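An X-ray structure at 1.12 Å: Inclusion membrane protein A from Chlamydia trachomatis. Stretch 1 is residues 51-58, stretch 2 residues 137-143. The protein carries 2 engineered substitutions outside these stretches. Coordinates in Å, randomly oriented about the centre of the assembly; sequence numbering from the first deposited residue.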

# COMPACT_ATOMS: atom_id res chain seq x y z
N GLN A 51 -0.07 -4.81 -17.25
CA GLN A 51 -0.17 -6.08 -16.50
C GLN A 51 0.72 -6.03 -15.25
O GLN A 51 0.32 -6.55 -14.21
N ASP A 52 1.86 -5.35 -15.33
CA ASP A 52 2.74 -5.19 -14.14
C ASP A 52 2.03 -4.40 -13.05
O ASP A 52 2.19 -4.74 -11.85
N PHE A 53 1.30 -3.35 -13.38
CA PHE A 53 0.53 -2.65 -12.34
C PHE A 53 -0.51 -3.59 -11.73
O PHE A 53 -0.70 -3.59 -10.51
N TYR A 54 -1.17 -4.37 -12.56
CA TYR A 54 -2.19 -5.31 -12.05
C TYR A 54 -1.54 -6.24 -11.02
O TYR A 54 -2.04 -6.44 -9.92
N SER A 55 -0.41 -6.80 -11.39
CA SER A 55 0.30 -7.81 -10.58
C SER A 55 0.87 -7.19 -9.31
O SER A 55 0.74 -7.79 -8.22
N CYS A 56 1.51 -6.03 -9.39
CA CYS A 56 2.22 -5.50 -8.21
C CYS A 56 1.21 -4.97 -7.19
O CYS A 56 1.56 -4.89 -5.99
N LEU A 57 -0.02 -4.68 -7.59
CA LEU A 57 -1.06 -4.17 -6.66
C LEU A 57 -1.90 -5.32 -6.07
O LEU A 57 -2.65 -5.05 -5.12
N GLN A 58 -1.70 -6.56 -6.51
CA GLN A 58 -2.36 -7.74 -5.92
C GLN A 58 -2.03 -7.81 -4.43
O GLN A 58 -0.86 -7.66 -4.06
N SER A 137 8.65 2.95 -8.79
CA SER A 137 8.55 3.69 -7.53
C SER A 137 7.55 3.02 -6.60
O SER A 137 7.83 2.85 -5.40
N LEU A 138 6.50 2.62 -7.14
CA LEU A 138 5.42 2.00 -6.38
C LEU A 138 5.85 0.66 -5.82
O LEU A 138 5.54 0.35 -4.67
N ARG A 139 6.55 -0.16 -6.63
CA ARG A 139 7.11 -1.43 -6.15
C ARG A 139 8.02 -1.15 -4.97
O ARG A 139 7.97 -1.90 -3.97
N ASP A 140 8.89 -0.16 -5.07
CA ASP A 140 9.84 0.18 -3.99
C ASP A 140 9.04 0.52 -2.72
O ASP A 140 9.35 0.06 -1.63
N GLU A 141 8.05 1.39 -2.86
CA GLU A 141 7.29 1.85 -1.66
C GLU A 141 6.54 0.66 -1.05
O GLU A 141 6.46 0.56 0.20
N ILE A 142 5.90 -0.16 -1.85
CA ILE A 142 5.10 -1.30 -1.34
C ILE A 142 6.05 -2.27 -0.63
O ILE A 142 5.67 -2.80 0.45
N GLY A 143 7.25 -2.49 -1.15
CA GLY A 143 8.21 -3.40 -0.50
C GLY A 143 8.57 -2.89 0.88
O GLY A 143 8.64 -3.70 1.83

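The centre of this contact is a single methyl group, CD2 of Leu138. The two helices run nearly parallel, 5° apart, with axes no closer than 10.7 Å, a spacing that side chains rather than backbone must fill. Leu138 points toward stretch 1, and its t, p rotamer (chi1 177°, chi2 63°) places that methyl among three residues of stretch 1. Leu138 CD2 lies 3.5 Å from Leu57 CD2, 4.1 Å from Cys56 SG and 4.2 Å from Phe53 CE1.

Each of the three reaches the methyl differently. Phe53 has its CA-to-CB bond directed away from stretch 2, yet chi1 of -83° (m) and chi2 of -77° bring the ring back, so that Leu138 CD2 sits at the ring edge, near its plane. The CA-to-CB bond of Leu57 points sideways and, in the m, t rotamer, the side chain extends far enough for its end to come nearer. Cys56 points toward the partner, with chi1 at 81° (p); Cys56 also holds the nearest CA approach, its CA lying 6.7 Å from the CA of Arg139.

One helical turn after Leu138, Ile142 repeats the inward direction. Its m, t rotamer extends CD1 to 3.9 Å from Leu57 CD2, so Leu57 bridges two successive inward residues of the other helix. The same Ile142 CD1 also lies 4.0 Å from Cys56 O, packing a methyl against the backbone as stretch 1 nears its last residues.

Toward the exposed side the chemistry changes gradually. Arg139 starts sideways, but its m, t, t chain runs back along stretch 1, and its aliphatic part does apolar work first: Arg139 CG is 4.0 Å from Cys56 CB. The guanidinium then continues to Asp52, which lies one turn before Cys56; it is Asp52 whose CA-to-CB bond points toward stretch 2 with chi1 at -68° (m). Their salt bridge is long, 4.0 Å from Asp52 OD1 to Arg139 NH2, and the acid approaches the guanidinium obliquely. Asp52 OD2, meanwhile, is hydrogen-bonded to a residue adjoining one of the stretches.

No hydrogen bond crosses between the stretches, so the polar edge rests on charge attraction at some distance while the centre rests on close apolar packing. The rule to be read here is economical: Asp52 and Cys56 on one side and Leu138 and Ile142 on the other all point toward the partner, though Asp52 meets Arg139 rather than either of the apolar pair, with neighbours that start sideways or away but whose ends come nearer, and one arginine that carries the contact from greasy to charged along its own length.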

# COMPACT_ATOMS: atom_id res chain seq x y z
CB GLN A 51 0.18 -7.25 -17.41
CG GLN A 51 0.26 -8.59 -16.68
CD GLN A 51 -1.00 -9.06 -16.01
OE1 GLN A 51 -2.11 -8.86 -16.52
NE2 GLN A 51 -0.86 -9.71 -14.86
CB ASP A 52 4.04 -4.47 -14.50
CG ASP A 52 5.00 -5.21 -15.38
OD1 ASP A 52 4.88 -6.45 -15.47
OD2 ASP A 52 5.86 -4.52 -15.95
CB PHE A 53 -0.16 -1.42 -12.89
CG PHE A 53 0.73 -0.22 -12.96
CD1 PHE A 53 1.01 0.48 -11.83
CD2 PHE A 53 1.31 0.19 -14.14
CE1 PHE A 53 1.84 1.58 -11.85
CE2 PHE A 53 2.13 1.30 -14.16
CZ PHE A 53 2.38 2.01 -13.02
CB TYR A 54 -2.86 -6.10 -13.17
CG TYR A 54 -4.00 -6.92 -12.60
CD1 TYR A 54 -5.20 -6.29 -12.24
CD2 TYR A 54 -3.87 -8.25 -12.31
CE1 TYR A 54 -6.23 -6.98 -11.64
CE2 TYR A 54 -4.90 -8.96 -11.73
CZ TYR A 54 -6.08 -8.33 -11.39
OH TYR A 54 -7.08 -9.03 -10.80
CB SER A 55 1.38 -8.46 -11.42
OG SER A 55 0.81 -9.24 -12.45
CB CYS A 56 3.30 -4.50 -8.59
SG CYS A 56 2.69 -2.85 -8.91
CB LEU A 57 -1.91 -3.13 -7.38
CG LEU A 57 -1.14 -1.87 -7.78
CD1 LEU A 57 -2.04 -0.91 -8.53
CD2 LEU A 57 -0.56 -1.18 -6.56
CB GLN A 58 -1.90 -9.04 -6.58
CG GLN A 58 -2.43 -9.26 -7.98
CD GLN A 58 -2.02 -10.59 -8.57
OE1 GLN A 58 -2.85 -11.42 -8.90
NE2 GLN A 58 -0.71 -10.78 -8.71
CB SER A 137 8.18 5.10 -7.83
OG SER A 137 8.15 5.82 -6.63
CB LEU A 138 4.22 1.84 -7.29
CG LEU A 138 3.01 1.15 -6.69
CD1 LEU A 138 2.50 1.99 -5.55
CD2 LEU A 138 1.89 0.97 -7.70
CB ARG A 139 7.87 -2.13 -7.27
CG ARG A 139 6.98 -2.88 -8.23
CD ARG A 139 7.80 -3.45 -9.35
NE ARG A 139 7.05 -4.41 -10.13
CZ ARG A 139 7.38 -4.80 -11.34
NH1 ARG A 139 8.45 -4.29 -11.93
NH2 ARG A 139 6.64 -5.67 -11.99
CB ASP A 140 10.80 1.29 -4.42
CG ASP A 140 11.92 0.84 -5.35
OD1 ASP A 140 12.10 -0.38 -5.52
OD2 ASP A 140 12.59 1.73 -5.93
CB GLU A 141 6.33 2.94 -2.08
CG GLU A 141 6.98 4.25 -2.45
CD GLU A 141 7.71 4.97 -1.33
OE1 GLU A 141 7.47 4.69 -0.16
OE2 GLU A 141 8.52 5.83 -1.67
CB ILE A 142 4.26 -1.95 -2.44
CG1 ILE A 142 3.20 -0.99 -2.96
CG2 ILE A 142 3.62 -3.24 -1.95
CD1 ILE A 142 2.50 -1.49 -4.21